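Local coordinates for protein sesquisabinene B synthase 2 (Santalum album, PDB 6A2C) that probably cyclises farnesyl diphosphate to sesquisabinene B in a metal-dependent terpene synthase reaction, at residues Val88-Leu93 with Arg225-Thr230; Pro404-Tyr409 with Leu475-Cys480; Leu414-Phe419 with Leu455-Asn460. All coordinates share one frame; numbering follows the deposited sequence.

Contact 1 comes first along the chain and is complete before the other two begin. It joins helix 78-90 to helix 220-232, on the opposite side of the chain's centre from contacts 2 and 3. Its centre is about 38 Å from that of contact 2 and about 28 Å from that of contact 3. Contacts 2 and 3 both lie in the metal-binding domain, with centres about 13 Å apart. Both use helix 406-416, and contact 3 is nested in the loop closed by contact 2. They touch each other, and both reach the diphosphate of FPP. Contact 1 thus joins two helices away from the substrate, while contacts 2 and 3 supply side chains that bind the diphosphate.

Contact 1. Residues Val88-Leu93 with Arg225-Thr230; sequences VRRLGL and RWFIDT
This is a buried contact between the end of one helix and the side of another, in which R90 and L91 pack on F227. It joins the C-terminal end of helix 78-90 to helix 220-232 in the all-helical fold of a plant terpene synthase, away from the annotated metal sites. Helix 78-90 finishes in a Schellman motif. L93 N bonds V88 O at 3.0 Å and G92 N bonds R89 O at 2.9 Å, while G92 takes the positive phi that the turn needs. The turn brings L91 close to the second helix, with its CA 5.9 Å from that of I228.

F227 is the residue on which both side chains converge. Its CG stands anti to the backbone N (chi1 -172°), which sends the ring across to the other segment. R90 CD lies over one face of this ring, 3.6 Å from the F227 ring centroid and 16° off the ring normal, a CH-pi contact. The guanidinium runs on past the ring, its plane turned 21° from that of F227. Its charge is paired outside the two segments, where R90 NE makes a salt bridge with E223. R90 NH2 ends 3.8 Å from W226 CZ3, and the W226 ring in turn stacks with H209 of helix 201-212.

L91 meets F227 at a different place. Its CG lies in the ring plane at the edge. One methyl, L91 CD2, comes 3.5 Å from F227 CD2. The same L91 methyl also bridges to I228, the residue after F227, where L91 CD2 lies 3.8 Å from I228 CG1.

Contact 2. Residues Pro404-Tyr409 with Leu475-Cys480; sequences PTLEEY and LKSIQC. With FPP (farnesyl diphosphate), chain C.
Y409 and C480 pack against each other where helix 406-416 and helix 477-485 begin. With CG anti to the backbone N (chi1 168°), the Y409 ring reaches over the backbone of 475-477. Y409 CE1 comes 3.2 Å from L475 O. C480 SG sits obliquely to this ring, 4.4 Å from the Y409 centroid, in a sulfur-aromatic contact. The sulfur also touches Y409 CB and P404 CG. The backbone carbonyl carbon of K476 lies over one face of the Y409 ring, and S477 OG is at its edge, 3.4 Å from Y409 CE2. P404 CD packs on L475 CD2 at 3.7 Å, and L406 CD1 comes 3.6 Å from S477 O.

The polar end of Y409 is held by D461, which also bonds S477 OG. Water 1 donates to Y409 OH at 3.0 Å and accepts from K476 NZ. A phenylalanine in place of Y409 lacks the hydroxyl and would probably leave D461 and this water without that partner. The K476 chain, bent at its second torsion, brings NZ to FPP O3B, to which it donates at 3.0 Å. Its positive charge probably helps to neutralise the diphosphate, and water 1 links its amine to Y409 OH.

Contact 3. Residues Leu414-Phe419 with Leu455-Asn460; sequences LVSIGF and LCRIIN. With MG (magnesium ion), chain F; FPP (farnesyl diphosphate), chain C.
I417 lays a methyl over a guanidinium that is gripping the substrate. I417 CD1 sits above the centre of one face of the R457 guanidinium, 3.7 Å from R457 CZ. R457 leaves with CG anti to the backbone N and bends at its second and third torsions (53° and 65°), which brings the guanidinium edge to the diphosphate of FPP. R457 NH1 donates to FPP O3B at 3.0 Å in a nearly straight bond (175°), and R457 NH2 donates to FPP O2B at 2.8 Å. R457 NH2 also makes a weak, bent bond to S416 OG. The stronger partner of S416 OG is E394, a magnesium ligand. R457 NH1 pairs with D461, and R457 NE bonds the backbone O of A413, so the guanidinium has little freedom to turn.

One turn on, N460 binds magnesium through OD1 at 2.4 Å. Its ND2 donates to FPP O1A. Oxygens O1A and O3B of FPP and three waters complete six ligands. N460 probably opens the NSE/DTE metal motif of class I terpene synthases.

G418, with positive phi, is the N-cap of the helix that starts at F419. From the other segment, C456 SG lies over the face of the F419 ring, 3.8 Å from its centroid, a sulfur-aromatic contact. F419 also lies beside the prenyl chain, with F419 CE2 4.0 Å from FPP C6.

The contact thus sets apolar side chains beside R457 and the metal. R457 and the metal share O3B, and together they probably offset the negative charge of the diphosphate, which would favour its departure.

Contact 1. Residues Val88-Leu93 with Arg225-Thr230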
loop_
_atom_site.group_PDB
_atom_site.type_symbol
_atom_site.label_atom_id
_atom_site.label_comp_id
_atom_site.label_asym_id
_atom_site.label_seq_id
_atom_site.Cartn_x
_atom_site.Cartn_y
_atom_site.Cartn_z
ATOM N N VAL A 88 9.133 33.971 -11.678
ATOM C CA VAL A 88 9.373 32.911 -10.652
ATOM C C VAL A 88 8.074 32.099 -10.463
ATOM O O VAL A 88 8.132 30.851 -10.403
ATOM C CB VAL A 88 9.856 33.540 -9.333
ATOM C CG1 VAL A 88 9.821 32.561 -8.178
ATOM C CG2 VAL A 88 11.237 34.148 -9.467
ATOM N N ARG A 89 6.944 32.785 -10.404
ATOM C CA ARG A 89 5.603 32.158 -10.166
ATOM C C ARG A 89 5.262 31.259 -11.351
ATOM O O ARG A 89 4.861 30.092 -11.164
ATOM C CB ARG A 89 4.529 33.236 -10.001
ATOM C CG ARG A 89 3.096 32.711 -9.910
ATOM C CD ARG A 89 2.423 32.701 -11.268
ATOM N NE ARG A 89 1.038 32.258 -11.311
ATOM C CZ ARG A 89 -0.005 33.041 -11.151
ATOM N NH1 ARG A 89 0.161 34.327 -10.877
ATOM N NH2 ARG A 89 -1.215 32.533 -11.285
ATOM N N ARG A 90 5.483 31.769 -12.547
ATOM C CA ARG A 90 5.048 31.091 -13.789
ATOM C C ARG A 90 5.922 29.871 -14.068
ATOM O O ARG A 90 5.400 28.876 -14.601
ATOM C CB ARG A 90 5.057 32.100 -14.932
ATOM C CG ARG A 90 3.682 32.404 -15.474
ATOM C CD ARG A 90 3.854 32.758 -16.921
ATOM N NE ARG A 90 2.930 32.163 -17.858
ATOM C CZ ARG A 90 2.157 32.885 -18.653
ATOM N NH1 ARG A 90 2.209 34.200 -18.537
ATOM N NH2 ARG A 90 1.348 32.305 -19.546
ATOM N N LEU A 91 7.193 29.921 -13.657
ATOM C CA LEU A 91 8.112 28.769 -13.694
ATOM C C LEU A 91 7.753 27.725 -12.633
ATOM O O LEU A 91 8.477 26.705 -12.551
ATOM C CB LEU A 91 9.541 29.255 -13.468
ATOM C CG LEU A 91 10.102 30.057 -14.632
ATOM C CD1 LEU A 91 11.410 30.707 -14.207
ATOM C CD2 LEU A 91 10.255 29.208 -15.891
ATOM N N GLY A 92 6.760 27.991 -11.782
ATOM C CA GLY A 92 6.333 27.001 -10.782
ATOM C C GLY A 92 7.150 27.034 -9.502
ATOM O O GLY A 92 7.123 26.038 -8.789
ATOM N N LEU A 93 7.794 28.153 -9.162
ATOM C CA LEU A 93 8.821 28.162 -8.090
ATOM C C LEU A 93 8.372 28.977 -6.884
ATOM O O LEU A 93 9.158 29.045 -5.919
ATOM C CB LEU A 93 10.123 28.745 -8.641
ATOM C CG LEU A 93 10.786 27.934 -9.744
ATOM C CD1 LEU A 93 12.015 28.675 -10.268
ATOM C CD2 LEU A 93 11.149 26.562 -9.237
ATOM N N ARG A 225 5.551 23.687 -16.689
ATOM C CA ARG A 225 6.248 22.910 -17.731
ATOM C C ARG A 225 6.207 23.674 -19.056
ATOM O O ARG A 225 7.232 23.672 -19.783
ATOM C CB ARG A 225 5.645 21.521 -17.908
ATOM C CG ARG A 225 6.401 20.692 -18.934
ATOM C CD ARG A 225 7.840 20.447 -18.512
ATOM N NE ARG A 225 8.622 19.786 -19.562
ATOM C CZ ARG A 225 9.273 20.399 -20.550
ATOM N NH1 ARG A 225 9.230 21.713 -20.693
ATOM N NH2 ARG A 225 9.984 19.682 -21.403
ATOM N N TRP A 226 5.048 24.230 -19.410
ATOM C CA TRP A 226 4.878 25.000 -20.659
ATOM C C TRP A 226 5.792 26.235 -20.623
ATOM O O TRP A 226 6.443 26.590 -21.668
ATOM C CB TRP A 226 3.416 25.392 -20.825
ATOM C CG TRP A 226 3.156 26.161 -22.075
ATOM C CD1 TRP A 226 2.923 25.639 -23.313
ATOM C CD2 TRP A 226 3.210 27.581 -22.246
ATOM N NE1 TRP A 226 2.683 26.642 -24.212
ATOM C CE2 TRP A 226 2.876 27.840 -23.591
ATOM C CE3 TRP A 226 3.361 28.662 -21.368
ATOM C CZ2 TRP A 226 2.750 29.134 -24.085
ATOM C CZ3 TRP A 226 3.279 29.940 -21.869
ATOM C CH2 TRP A 226 2.964 30.167 -23.205
ATOM N N PHE A 227 5.786 26.943 -19.501
ATOM C CA PHE A 227 6.452 28.258 -19.423
ATOM C C PHE A 227 7.984 28.097 -19.387
ATOM O O PHE A 227 8.667 29.057 -19.766
ATOM C CB PHE A 227 5.977 29.054 -18.218
ATOM C CG PHE A 227 6.489 30.459 -18.221
ATOM C CD1 PHE A 227 6.098 31.349 -19.194
ATOM C CD2 PHE A 227 7.448 30.844 -17.321
ATOM C CE1 PHE A 227 6.665 32.614 -19.252
ATOM C CE2 PHE A 227 7.972 32.123 -17.342
ATOM C CZ PHE A 227 7.571 33.005 -18.305
ATOM N N ILE A 228 8.504 27.002 -18.855
ATOM C CA ILE A 228 9.965 26.702 -18.925
ATOM C C ILE A 228 10.415 26.749 -20.400
ATOM O O ILE A 228 11.341 27.533 -20.723
ATOM C CB ILE A 228 10.307 25.375 -18.234
ATOM C CG1 ILE A 228 10.294 25.543 -16.714
ATOM C CG2 ILE A 228 11.654 24.854 -18.727
ATOM C CD1 ILE A 228 10.257 24.243 -15.965
ATOM N N ASP A 229 9.694 26.081 -21.302
ATOM C CA ASP A 229 9.972 26.171 -22.763
ATOM C C ASP A 229 9.852 27.619 -23.243
ATOM O O ASP A 229 10.753 28.073 -23.973
ATOM C CB ASP A 229 9.055 25.255 -23.571
ATOM C CG ASP A 229 9.342 23.801 -23.298
ATOM O OD1 ASP A 229 10.314 23.543 -22.607
ATOM O OD2 ASP A 229 8.533 22.965 -23.691
ATOM N N THR A 230 8.749 28.304 -22.933
ATOM C CA THR A 230 8.432 29.645 -23.489
ATOM C C THR A 230 9.481 30.649 -23.004
ATOM O O THR A 230 10.017 31.445 -23.823
ATOM C CB THR A 230 7.027 30.076 -23.062
ATOM O OG1 THR A 230 6.069 29.185 -23.640
ATOM C CG2 THR A 230 6.719 31.506 -23.460
#

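Contact 2. Residues Pro404-Tyr409 with Leu475-Cys480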
loop_
_atom_site.group_PDB
_atom_site.type_symbol
_atom_site.label_atom_id
_atom_site.label_comp_id
_atom_site.label_asym_id
_atom_site.label_seq_id
_atom_site.Cartn_x
_atom_site.Cartn_y
_atom_site.Cartn_z
ATOM N N PRO A 404 -35.101 19.527 -14.505
ATOM C CA PRO A 404 -34.868 20.497 -13.444
ATOM C C PRO A 404 -34.517 21.862 -14.045
ATOM O O PRO A 404 -33.972 21.916 -15.149
ATOM C CB PRO A 404 -33.692 19.888 -12.658
ATOM C CG PRO A 404 -32.968 19.052 -13.683
ATOM C CD PRO A 404 -34.072 18.478 -14.554
ATOM N N THR A 405 -34.787 22.924 -13.287
ATOM C CA THR A 405 -34.254 24.273 -13.566
ATOM C C THR A 405 -32.739 24.202 -13.438
ATOM O O THR A 405 -32.246 23.250 -12.788
ATOM C CB THR A 405 -34.806 25.307 -12.583
ATOM O OG1 THR A 405 -34.434 24.889 -11.271
ATOM C CG2 THR A 405 -36.309 25.458 -12.683
ATOM N N LEU A 406 -32.035 25.181 -13.978
ATOM C CA LEU A 406 -30.577 25.263 -13.754
ATOM C C LEU A 406 -30.306 25.323 -12.254
ATOM O O LEU A 406 -29.409 24.630 -11.814
ATOM C CB LEU A 406 -29.990 26.466 -14.469
ATOM C CG LEU A 406 -28.490 26.610 -14.282
ATOM C CD1 LEU A 406 -27.767 25.388 -14.818
ATOM C CD2 LEU A 406 -27.990 27.876 -14.940
ATOM N N GLU A 407 -31.100 26.073 -11.491
ATOM C CA GLU A 407 -30.891 26.245 -10.031
ATOM C C GLU A 407 -31.116 24.903 -9.307
ATOM O O GLU A 407 -30.256 24.565 -8.518
ATOM C CB GLU A 407 -31.705 27.421 -9.463
ATOM C CG GLU A 407 -30.809 28.469 -8.787
ATOM C CD GLU A 407 -30.105 29.491 -9.686
ATOM O OE1 GLU A 407 -30.420 29.514 -10.912
ATOM O OE2 GLU A 407 -29.261 30.307 -9.151
ATOM N N GLU A 408 -32.165 24.130 -9.608
ATOM C CA GLU A 408 -32.390 22.809 -8.981
ATOM C C GLU A 408 -31.249 21.857 -9.373
ATOM O O GLU A 408 -30.762 21.122 -8.498
ATOM C CB GLU A 408 -33.745 22.211 -9.341
ATOM C CG GLU A 408 -34.052 20.899 -8.630
ATOM C CD GLU A 408 -35.390 20.228 -8.979
ATOM O OE1 GLU A 408 -35.881 20.423 -10.113
ATOM O OE2 GLU A 408 -35.908 19.443 -8.133
ATOM N N TYR A 409 -30.866 21.840 -10.639
ATOM C CA TYR A 409 -29.788 20.958 -11.132
ATOM C C TYR A 409 -28.489 21.260 -10.372
ATOM O O TYR A 409 -27.895 20.353 -9.797
ATOM C CB TYR A 409 -29.608 21.159 -12.630
ATOM C CG TYR A 409 -28.352 20.526 -13.141
ATOM C CD1 TYR A 409 -28.257 19.155 -13.229
ATOM C CD2 TYR A 409 -27.247 21.296 -13.461
ATOM C CE1 TYR A 409 -27.107 18.547 -13.690
ATOM C CE2 TYR A 409 -26.109 20.712 -13.973
ATOM C CZ TYR A 409 -26.031 19.331 -14.055
ATOM O OH TYR A 409 -24.894 18.746 -14.517
ATOM N N LEU A 475 -29.932 16.630 -18.362
ATOM C CA LEU A 475 -29.335 16.669 -17.007
ATOM C C LEU A 475 -27.907 17.203 -17.062
ATOM O O LEU A 475 -27.072 16.656 -16.330
ATOM C CB LEU A 475 -29.371 15.267 -16.400
ATOM C CG LEU A 475 -30.755 14.723 -16.063
ATOM C CD1 LEU A 475 -30.670 13.825 -14.834
ATOM C CD2 LEU A 475 -31.756 15.849 -15.844
ATOM N N LYS A 476 -27.708 18.310 -17.791
ATOM C CA LYS A 476 -26.422 19.048 -17.771
ATOM C C LYS A 476 -26.775 20.547 -17.732
ATOM O O LYS A 476 -27.918 20.858 -18.073
ATOM C CB LYS A 476 -25.435 18.604 -18.859
ATOM C CG LYS A 476 -24.981 17.151 -18.840
ATOM C CD LYS A 476 -24.152 16.759 -17.636
ATOM C CE LYS A 476 -24.056 15.257 -17.460
ATOM N NZ LYS A 476 -23.479 14.872 -16.151
ATOM N N SER A 477 -25.835 21.431 -17.392
ATOM C CA SER A 477 -26.062 22.883 -17.155
ATOM C C SER A 477 -26.708 23.530 -18.391
ATOM O O SER A 477 -27.712 24.189 -18.222
ATOM C CB SER A 477 -24.785 23.606 -16.790
ATOM O OG SER A 477 -24.277 23.120 -15.556
ATOM N N ILE A 478 -26.107 23.398 -19.579
ATOM C CA ILE A 478 -26.550 24.194 -20.758
ATOM C C ILE A 478 -28.009 23.822 -21.050
ATOM O O ILE A 478 -28.832 24.733 -21.171
ATOM C CB ILE A 478 -25.634 23.979 -21.975
ATOM C CG1 ILE A 478 -24.233 24.545 -21.741
ATOM C CG2 ILE A 478 -26.263 24.591 -23.213
ATOM C CD1 ILE A 478 -23.194 24.068 -22.726
ATOM N N GLN A 479 -28.317 22.526 -21.094
ATOM C CA GLN A 479 -29.650 22.036 -21.494
ATOM C C GLN A 479 -30.666 22.427 -20.425
ATOM O O GLN A 479 -31.828 22.738 -20.797
ATOM C CB GLN A 479 -29.626 20.531 -21.747
ATOM C CG GLN A 479 -30.910 20.010 -22.383
ATOM C CD GLN A 479 -31.202 20.556 -23.765
ATOM O OE1 GLN A 479 -32.294 21.052 -24.017
ATOM N NE2 GLN A 479 -30.241 20.446 -24.677
ATOM N N CYS A 480 -30.271 22.419 -19.145
ATOM C CA CYS A 480 -31.203 22.751 -18.046
ATOM C C CYS A 480 -31.628 24.203 -18.239
ATOM O O CYS A 480 -32.808 24.496 -18.098
ATOM C CB CYS A 480 -30.596 22.536 -16.659
ATOM S SG CYS A 480 -30.638 20.807 -16.148
HETATM C C1 FPP C . -15.653 12.279 -14.437
HETATM O O1 FPP C . -16.425 12.528 -15.620
HETATM C C2 FPP C . -15.333 13.487 -13.605
HETATM C C3 FPP C . -15.656 13.563 -12.317
HETATM C C4 FPP C . -16.370 12.450 -11.601
HETATM C C5 FPP C . -15.408 14.802 -11.502
HETATM C C6 FPP C . -14.549 14.612 -10.271
HETATM C C7 FPP C . -13.083 14.642 -10.570
HETATM C C8 FPP C . -12.282 13.606 -10.770
HETATM C C10 FPP C . -12.745 12.193 -10.803
HETATM C C9 FPP C . -10.809 13.784 -10.931
HETATM C C11 FPP C . -10.122 13.616 -9.615
HETATM C C12 FPP C . -9.786 14.907 -8.939
HETATM C C13 FPP C . -8.909 15.119 -7.963
HETATM C C14 FPP C . -8.735 16.451 -7.294
HETATM C C15 FPP C . -7.998 14.050 -7.435
HETATM P PA FPP C . -18.044 12.749 -15.685
HETATM O O1A FPP C . -18.013 14.006 -16.518
HETATM O O2A FPP C . -19.032 11.579 -16.008
HETATM O O3A FPP C . -18.645 13.272 -14.254
HETATM P PB FPP C . -20.330 13.489 -14.153
HETATM O O1B FPP C . -21.030 12.173 -14.528
HETATM O O2B FPP C . -20.620 13.883 -12.718
HETATM O O3B FPP C . -20.664 14.601 -15.103
HETATM O O HOH W 1 -24.630 15.919 -13.607
#

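Contact 3. Residues Leu414-Phe419 with Leu455-Asn460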
loop_
_atom_site.group_PDB
_atom_site.type_symbol
_atom_site.label_atom_id
_atom_site.label_comp_id
_atom_site.label_asym_id
_atom_site.label_seq_id
_atom_site.Cartn_x
_atom_site.Cartn_y
_atom_site.Cartn_z
ATOM N N LEU A 414 -23.428 20.273 -7.875
ATOM C CA LEU A 414 -22.201 20.756 -7.206
ATOM C C LEU A 414 -21.763 19.690 -6.197
ATOM O O LEU A 414 -20.589 19.669 -5.843
ATOM C CB LEU A 414 -22.416 22.134 -6.580
ATOM C CG LEU A 414 -23.311 22.212 -5.336
ATOM C CD1 LEU A 414 -22.536 21.918 -4.069
ATOM C CD2 LEU A 414 -23.967 23.582 -5.210
ATOM N N VAL A 415 -22.670 18.814 -5.781
ATOM C CA VAL A 415 -22.322 17.657 -4.926
ATOM C C VAL A 415 -21.901 16.493 -5.812
ATOM O O VAL A 415 -20.848 15.870 -5.513
ATOM C CB VAL A 415 -23.482 17.232 -4.019
ATOM C CG1 VAL A 415 -23.032 16.037 -3.188
ATOM C CG2 VAL A 415 -23.994 18.380 -3.160
ATOM N N SER A 416 -22.661 16.194 -6.866
ATOM C CA SER A 416 -22.365 14.994 -7.686
ATOM C C SER A 416 -20.990 15.107 -8.363
ATOM O O SER A 416 -20.435 14.071 -8.702
ATOM C CB SER A 416 -23.457 14.679 -8.677
ATOM O OG SER A 416 -23.474 15.636 -9.718
ATOM N N ILE A 417 -20.502 16.306 -8.661
ATOM C CA ILE A 417 -19.195 16.452 -9.362
ATOM C C ILE A 417 -18.089 15.909 -8.424
ATOM O O ILE A 417 -17.026 15.526 -8.938
ATOM C CB ILE A 417 -18.967 17.901 -9.812
ATOM C CG1 ILE A 417 -17.772 18.038 -10.768
ATOM C CG2 ILE A 417 -18.835 18.819 -8.599
ATOM C CD1 ILE A 417 -17.983 17.381 -12.139
ATOM N N GLY A 418 -18.315 15.853 -7.100
ATOM C CA GLY A 418 -17.418 15.129 -6.183
ATOM C C GLY A 418 -16.473 16.048 -5.444
ATOM O O GLY A 418 -15.663 15.572 -4.626
ATOM N N PHE A 419 -16.570 17.356 -5.671
ATOM C CA PHE A 419 -15.613 18.301 -5.059
ATOM C C PHE A 419 -15.921 18.560 -3.599
ATOM O O PHE A 419 -14.979 18.811 -2.855
ATOM C CB PHE A 419 -15.413 19.533 -5.929
ATOM C CG PHE A 419 -14.439 19.206 -7.022
ATOM C CD1 PHE A 419 -13.089 19.091 -6.748
ATOM C CD2 PHE A 419 -14.893 18.800 -8.262
ATOM C CE1 PHE A 419 -12.203 18.649 -7.725
ATOM C CE2 PHE A 419 -14.015 18.406 -9.250
ATOM C CZ PHE A 419 -12.658 18.340 -8.983
ATOM N N LEU A 455 -18.252 25.877 -9.622
ATOM C CA LEU A 455 -17.344 26.156 -10.774
ATOM C C LEU A 455 -16.900 24.825 -11.393
ATOM O O LEU A 455 -17.031 24.649 -12.639
ATOM C CB LEU A 455 -16.160 26.977 -10.275
ATOM C CG LEU A 455 -16.383 28.482 -10.286
ATOM C CD1 LEU A 455 -15.363 29.189 -9.430
ATOM C CD2 LEU A 455 -16.355 29.010 -11.702
ATOM N N CYS A 456 -16.450 23.873 -10.568
ATOM C CA CYS A 456 -15.961 22.577 -11.089
ATOM C C CYS A 456 -17.055 21.876 -11.915
ATOM O O CYS A 456 -16.753 21.305 -13.002
ATOM C CB CYS A 456 -15.464 21.702 -9.945
ATOM S SG CYS A 456 -13.937 22.329 -9.207
ATOM N N ARG A 457 -18.312 21.906 -11.424
ATOM C CA ARG A 457 -19.462 21.281 -12.111
ATOM C C ARG A 457 -19.712 22.010 -13.424
ATOM O O ARG A 457 -19.830 21.334 -14.452
ATOM C CB ARG A 457 -20.706 21.284 -11.212
ATOM C CG ARG A 457 -22.020 21.050 -11.935
ATOM C CD ARG A 457 -22.013 19.824 -12.788
ATOM N NE ARG A 457 -21.876 18.590 -12.039
ATOM C CZ ARG A 457 -21.611 17.399 -12.558
ATOM N NH1 ARG A 457 -21.394 17.262 -13.852
ATOM N NH2 ARG A 457 -21.564 16.332 -11.768
ATOM N N ILE A 458 -19.813 23.328 -13.405
ATOM C CA ILE A 458 -20.222 24.067 -14.628
ATOM C C ILE A 458 -19.105 23.925 -15.670
ATOM O O ILE A 458 -19.399 23.784 -16.886
ATOM C CB ILE A 458 -20.494 25.522 -14.285
ATOM C CG1 ILE A 458 -21.888 25.680 -13.668
ATOM C CG2 ILE A 458 -20.304 26.377 -15.510
ATOM C CD1 ILE A 458 -22.147 27.121 -13.270
ATOM N N ILE A 459 -17.864 23.949 -15.211
ATOM C CA ILE A 459 -16.705 23.821 -16.140
ATOM C C ILE A 459 -16.743 22.434 -16.778
ATOM O O ILE A 459 -16.562 22.368 -18.012
ATOM C CB ILE A 459 -15.380 24.126 -15.424
ATOM C CG1 ILE A 459 -15.264 25.595 -15.022
ATOM C CG2 ILE A 459 -14.210 23.711 -16.304
ATOM C CD1 ILE A 459 -14.239 25.862 -13.922
ATOM N N ASN A 460 -16.974 21.373 -16.000
ATOM C CA ASN A 460 -17.146 19.993 -16.508
ATOM C C ASN A 460 -18.280 19.994 -17.548
ATOM O O ASN A 460 -18.062 19.478 -18.663
ATOM C CB ASN A 460 -17.366 18.968 -15.396
ATOM C CG ASN A 460 -17.542 17.536 -15.868
ATOM O OD1 ASN A 460 -18.657 17.107 -16.144
ATOM N ND2 ASN A 460 -16.498 16.733 -15.758
HETATM MG MG MG F . -19.572 15.031 -16.790
HETATM C C1 FPP C . -15.653 12.279 -14.437
HETATM O O1 FPP C . -16.425 12.528 -15.620
HETATM C C2 FPP C . -15.333 13.487 -13.605
HETATM C C3 FPP C . -15.656 13.563 -12.317
HETATM C C4 FPP C . -16.370 12.450 -11.601
HETATM C C5 FPP C . -15.408 14.802 -11.502
HETATM C C6 FPP C . -14.549 14.612 -10.271
HETATM C C7 FPP C . -13.083 14.642 -10.570
HETATM C C8 FPP C . -12.282 13.606 -10.770
HETATM C C10 FPP C . -12.745 12.193 -10.803
HETATM C C9 FPP C . -10.809 13.784 -10.931
HETATM C C11 FPP C . -10.122 13.616 -9.615
HETATM C C12 FPP C . -9.786 14.907 -8.939
HETATM C C13 FPP C . -8.909 15.119 -7.963
HETATM C C14 FPP C . -8.735 16.451 -7.294
HETATM C C15 FPP C . -7.998 14.050 -7.435
HETATM P PA FPP C . -18.044 12.749 -15.685
HETATM O O1A FPP C . -18.013 14.006 -16.518
HETATM O O2A FPP C . -19.032 11.579 -16.008
HETATM O O3A FPP C . -18.645 13.272 -14.254
HETATM P PB FPP C . -20.330 13.489 -14.153
HETATM O O1B FPP C . -21.030 12.173 -14.528
HETATM O O2B FPP C . -20.620 13.883 -12.718
HETATM O O3B FPP C . -20.664 14.601 -15.103
HETATM O O HOH W 2 -20.793 16.743 -17.311
HETATM O O HOH W 3 -20.703 13.507 -17.809
HETATM O O HOH W 4 -18.574 15.963 -18.510
#